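Local structure of molybdenum cofactor biosynthesis protein (Pyrococcus furiosus, 1XI8) at residues A[222-227]-A[232-237]; A[228-233]-A[317-322]. The protein probably inserts molybdenum into molybdopterin, a late step of molybdenum cofactor biosynthesis. All coordinates share one frame; numbering follows the deposited sequence.

Contact 1. Residues A[222-227]-A[232-237]; sequences MLSALV and GEPILY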
# COMPACT_ATOMS: atom_id res chain seq x y z
N MET A 222 -0.99 -7.00 -15.88
CA MET A 222 -1.22 -5.71 -15.25
C MET A 222 -2.55 -5.73 -14.48
O MET A 222 -2.61 -5.29 -13.33
CB MET A 222 -1.18 -4.56 -16.25
CG MET A 222 -1.10 -3.21 -15.58
SD MET A 222 -1.21 -1.83 -16.72
CE MET A 222 -2.77 -2.14 -17.51
N LEU A 223 -3.60 -6.25 -15.11
CA LEU A 223 -4.92 -6.31 -14.49
C LEU A 223 -4.95 -7.25 -13.31
O LEU A 223 -5.56 -6.96 -12.28
CB LEU A 223 -5.98 -6.71 -15.52
CG LEU A 223 -6.41 -5.57 -16.44
CD1 LEU A 223 -7.27 -6.07 -17.59
CD2 LEU A 223 -7.13 -4.49 -15.63
N SER A 224 -4.28 -8.39 -13.48
CA SER A 224 -4.20 -9.41 -12.45
C SER A 224 -3.61 -8.83 -11.17
O SER A 224 -4.12 -9.08 -10.09
CB SER A 224 -3.36 -10.59 -12.94
OG SER A 224 -3.30 -11.61 -11.98
N ALA A 225 -2.54 -8.06 -11.29
CA ALA A 225 -1.97 -7.44 -10.11
C ALA A 225 -2.89 -6.34 -9.58
O ALA A 225 -3.07 -6.21 -8.36
CB ALA A 225 -0.59 -6.91 -10.39
N LEU A 226 -3.47 -5.55 -10.48
CA LEU A 226 -4.38 -4.50 -10.06
C LEU A 226 -5.55 -5.06 -9.24
O LEU A 226 -5.89 -4.47 -8.22
CB LEU A 226 -4.92 -3.71 -11.26
CG LEU A 226 -3.94 -2.78 -11.96
CD1 LEU A 226 -4.44 -2.41 -13.34
CD2 LEU A 226 -3.66 -1.55 -11.10
N VAL A 227 -6.14 -6.17 -9.67
CA VAL A 227 -7.25 -6.76 -8.92
C VAL A 227 -6.76 -7.32 -7.60
O VAL A 227 -7.38 -7.14 -6.55
CB VAL A 227 -8.04 -7.83 -9.74
CG1 VAL A 227 -7.15 -8.90 -10.21
CG2 VAL A 227 -9.11 -8.46 -8.88
N GLY A 232 -9.78 -8.27 -5.00
CA GLY A 232 -10.28 -9.42 -5.75
C GLY A 232 -9.33 -10.59 -5.96
O GLY A 232 -8.16 -10.53 -5.60
N GLU A 233 -9.86 -11.66 -6.54
CA GLU A 233 -9.07 -12.82 -6.92
C GLU A 233 -9.09 -12.92 -8.45
O GLU A 233 -10.14 -13.15 -9.04
CB GLU A 233 -9.62 -14.09 -6.27
CG GLU A 233 -8.94 -15.39 -6.74
CD GLU A 233 -9.44 -16.64 -6.02
OE1 GLU A 233 -10.29 -16.52 -5.09
OE2 GLU A 233 -8.98 -17.75 -6.37
N PRO A 234 -7.94 -12.74 -9.10
CA PRO A 234 -7.93 -12.80 -10.55
C PRO A 234 -7.98 -14.24 -11.09
O PRO A 234 -7.35 -15.14 -10.55
CB PRO A 234 -6.61 -12.12 -10.94
CG PRO A 234 -5.75 -12.26 -9.75
CD PRO A 234 -6.61 -12.46 -8.54
N ILE A 235 -8.75 -14.43 -12.15
CA ILE A 235 -8.89 -15.71 -12.80
C ILE A 235 -8.66 -15.50 -14.29
O ILE A 235 -9.43 -14.82 -14.96
CB ILE A 235 -10.27 -16.32 -12.51
CG1 ILE A 235 -10.42 -16.54 -11.00
CG2 ILE A 235 -10.49 -17.61 -13.29
CD1 ILE A 235 -11.79 -16.91 -10.56
N LEU A 236 -7.57 -16.06 -14.81
CA LEU A 236 -7.17 -15.84 -16.19
C LEU A 236 -7.81 -16.83 -17.15
O LEU A 236 -7.73 -18.04 -16.95
CB LEU A 236 -5.65 -15.90 -16.31
CG LEU A 236 -5.01 -14.75 -15.53
CD1 LEU A 236 -3.56 -15.05 -15.25
CD2 LEU A 236 -5.17 -13.43 -16.28
N TYR A 237 -8.45 -16.31 -18.19
CA TYR A 237 -9.05 -17.15 -19.21
C TYR A 237 -8.22 -17.09 -20.48
O TYR A 237 -8.55 -17.72 -21.48
CB TYR A 237 -10.50 -16.74 -19.46
CG TYR A 237 -11.39 -17.06 -18.29
CD1 TYR A 237 -11.77 -18.38 -18.03
CD2 TYR A 237 -11.86 -16.06 -17.44
CE1 TYR A 237 -12.58 -18.70 -16.97
CE2 TYR A 237 -12.68 -16.38 -16.36
CZ TYR A 237 -13.03 -17.70 -16.14
OH TYR A 237 -13.84 -18.05 -15.09

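Contact 2. Residues A[228-233]-A[317-322]; sequences ERYFGE and FVKHAL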
# COMPACT_ATOMS: atom_id res chain seq x y z
N GLU A 228 -5.62 -8.00 -7.66
CA GLU A 228 -4.94 -8.49 -6.48
C GLU A 228 -4.75 -7.36 -5.47
O GLU A 228 -5.02 -7.52 -4.29
CB GLU A 228 -3.58 -9.04 -6.89
CG GLU A 228 -2.65 -9.35 -5.76
CD GLU A 228 -3.00 -10.66 -5.12
OE1 GLU A 228 -3.67 -11.46 -5.82
OE2 GLU A 228 -2.62 -10.88 -3.94
N ARG A 229 -4.28 -6.22 -5.95
CA ARG A 229 -4.04 -5.06 -5.10
C ARG A 229 -5.35 -4.51 -4.55
O ARG A 229 -5.38 -3.93 -3.46
CB ARG A 229 -3.29 -3.97 -5.87
CG ARG A 229 -3.15 -2.65 -5.13
CD ARG A 229 -2.16 -1.71 -5.81
NE ARG A 229 -2.03 -0.43 -5.11
CZ ARG A 229 -1.25 -0.22 -4.04
NH1 ARG A 229 -0.50 -1.19 -3.53
NH2 ARG A 229 -1.22 0.98 -3.48
N TYR A 230 -6.43 -4.69 -5.30
CA TYR A 230 -7.72 -4.13 -4.88
C TYR A 230 -8.82 -5.16 -4.62
O TYR A 230 -9.88 -5.13 -5.24
CB TYR A 230 -8.19 -3.01 -5.83
CG TYR A 230 -7.35 -1.77 -5.66
CD1 TYR A 230 -7.54 -0.91 -4.60
CD2 TYR A 230 -6.33 -1.49 -6.56
CE1 TYR A 230 -6.76 0.22 -4.43
CE2 TYR A 230 -5.54 -0.37 -6.41
CZ TYR A 230 -5.76 0.48 -5.34
OH TYR A 230 -4.97 1.60 -5.20
N PHE A 231 -8.53 -6.05 -3.68
CA PHE A 231 -9.50 -6.91 -2.99
C PHE A 231 -9.99 -8.17 -3.69
O PHE A 231 -10.54 -9.05 -3.05
CB PHE A 231 -10.69 -6.07 -2.50
CG PHE A 231 -10.27 -4.75 -1.93
CD1 PHE A 231 -9.43 -4.69 -0.84
CD2 PHE A 231 -10.71 -3.56 -2.49
CE1 PHE A 231 -9.03 -3.48 -0.32
CE2 PHE A 231 -10.31 -2.35 -1.98
CZ PHE A 231 -9.48 -2.30 -0.90
N GLY A 232 -9.78 -8.27 -5.00
CA GLY A 232 -10.28 -9.42 -5.75
C GLY A 232 -9.33 -10.59 -5.96
O GLY A 232 -8.16 -10.53 -5.60
N GLU A 233 -9.86 -11.66 -6.54
CA GLU A 233 -9.07 -12.82 -6.92
C GLU A 233 -9.09 -12.92 -8.45
O GLU A 233 -10.14 -13.15 -9.04
CB GLU A 233 -9.62 -14.09 -6.27
CG GLU A 233 -8.94 -15.39 -6.74
CD GLU A 233 -9.44 -16.64 -6.02
OE1 GLU A 233 -10.29 -16.52 -5.09
OE2 GLU A 233 -8.98 -17.75 -6.37
N PHE A 317 -12.94 3.15 -12.60
CA PHE A 317 -14.12 2.30 -12.51
C PHE A 317 -13.97 0.98 -11.73
O PHE A 317 -14.66 0.76 -10.74
CB PHE A 317 -14.64 1.98 -13.92
CG PHE A 317 -15.34 3.13 -14.59
CD1 PHE A 317 -14.68 3.93 -15.51
CD2 PHE A 317 -16.67 3.40 -14.30
CE1 PHE A 317 -15.33 4.98 -16.13
CE2 PHE A 317 -17.32 4.44 -14.92
CZ PHE A 317 -16.65 5.24 -15.84
N VAL A 318 -13.08 0.11 -12.19
CA VAL A 318 -12.99 -1.26 -11.64
C VAL A 318 -12.62 -1.31 -10.15
O VAL A 318 -13.24 -2.04 -9.37
CB VAL A 318 -12.08 -2.16 -12.51
CG1 VAL A 318 -11.98 -3.55 -11.93
CG2 VAL A 318 -12.62 -2.22 -13.93
N LYS A 319 -11.61 -0.52 -9.77
CA LYS A 319 -11.22 -0.37 -8.38
C LYS A 319 -12.43 -0.04 -7.48
O LYS A 319 -12.56 -0.56 -6.37
CB LYS A 319 -10.17 0.73 -8.26
CG LYS A 319 -9.70 1.03 -6.86
CD LYS A 319 -8.58 2.09 -6.85
CE LYS A 319 -9.07 3.47 -7.30
NZ LYS A 319 -8.07 4.55 -7.10
N HIS A 320 -13.31 0.83 -7.96
CA HIS A 320 -14.45 1.26 -7.16
C HIS A 320 -15.52 0.19 -7.10
O HIS A 320 -16.15 -0.00 -6.06
CB HIS A 320 -15.03 2.59 -7.68
CG HIS A 320 -14.05 3.72 -7.64
ND1 HIS A 320 -13.54 4.21 -6.46
CD2 HIS A 320 -13.50 4.45 -8.63
CE1 HIS A 320 -12.70 5.20 -6.73
NE2 HIS A 320 -12.66 5.36 -8.04
N ALA A 321 -15.71 -0.52 -8.22
CA ALA A 321 -16.64 -1.64 -8.29
C ALA A 321 -16.21 -2.77 -7.37
O ALA A 321 -17.04 -3.43 -6.75
CB ALA A 321 -16.75 -2.14 -9.71
N LEU A 322 -14.90 -2.99 -7.27
CA LEU A 322 -14.37 -4.02 -6.38
C LEU A 322 -14.58 -3.67 -4.91
O LEU A 322 -14.93 -4.53 -4.10
CB LEU A 322 -12.89 -4.25 -6.66
CG LEU A 322 -12.57 -5.16 -7.84
CD1 LEU A 322 -11.18 -4.84 -8.37
CD2 LEU A 322 -12.68 -6.63 -7.40

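Contact 1. Residues A[222-227]-A[232-237]
The second half of a beta-alpha-beta crossover is joined here: helix 219-229 carries the chain from strand 191-196 to the parallel strand 233-239, and V227, near the helix end, meets G232 and P234 just beyond the turn. The helix and strand segments run nearly antiparallel, at 157°, their axes approaching to 7.5 Å. G232 N donates to V227 O at 3.1 Å, from above the carbonyl plane. Linking residue i+5 back to residue i and following F231 with its positive phi, this bond resembles the six-to-one bond of a Schellman motif. Glycine suits position 232 because a CB there would collide with V227 CG2, which already lies 3.5 Å from G232 CA. The two methyls of V227 divide the work. With CG1 set between the backbone N and the carbonyl carbon (chi1 57°), that branch reaches the proline ring, 3.3 Å from P234 CB, while CG2 settles on the glycine. One turn back, S224 OG lies against the same ring, 3.4 Å from P234 CG; a small residue with a slim hydroxyl lets the ring come close to the helix. Cut back to an alanine, V227 would lose both methyls, which would probably open a gap beside P234 CB and G232 CA. Proline is tolerated in the strand because E233 and I235 make the backbone bonds to strand 191-196, so that P234, lying between them, is not called on for one, while its ring packs against the helix. V227 also rests on V192 of strand 191-196, L223 and L226 pack on helix 307-326, and M222, A225 and L226 touch A174 and P170 of the second subunit.

Contact 2. Residues A[228-233]-A[317-322]
Y230, the first residue past helix 219-229, lays its ring against K319 where the turn leaving that helix packs on helix 307-326, inside the alpha/beta domain probably used for molybdopterin binding. K319 CD stands over one face, 3.7 Å from the centroid of the Y230 ring and 17° off its normal: a CH-pi contact displaced slightly toward the rim. Lysine suits this buried place because its methylene chain can act as an apolar cover before bending at chi3 (67°), while NZ is taken up by Y382 OH. The tyrosine likewise combines a flat apolar face with a polar end, its OH bonding to the backbone O of Y403, the last residue. Next in sequence, F231 takes a positive phi that turns the chain; its ring packs on V326 of helix 307-326 and on I167. G232 then runs past L322, where a CB would fall a tight 3.0 Å from L322 CD2. Leucine, branched and apolar, fills the angle between the turn and the helix: its CD1 lies 3.4 Å from Y230 O, and its CD2 rests 4.0 Å from G232 CA.

Overall arrangement
Contacts 1 and 2 have centres about 9 Å apart and follow each other along helix 219-229 and its exit: 222-227 supplies the helix body, 228-233 its end and the turn, and 232-237 the start of strand 233-239. Both contacts include G232 and E233, but of these two G232 alone touches the partner segment in contact 2. Contact 1 is local in sequence and fastens the helix to the edge of the sheet; contact 2 adds 317-322, some 84 residues later, from helix 307-326. The two meet where V227 CG2 approaches L322 CD1 at 4.2 Å. V227 thus lies where strand 191-196, the turn and helix 307-326 come together, tying early and late parts of the probable molybdopterin-binding domain.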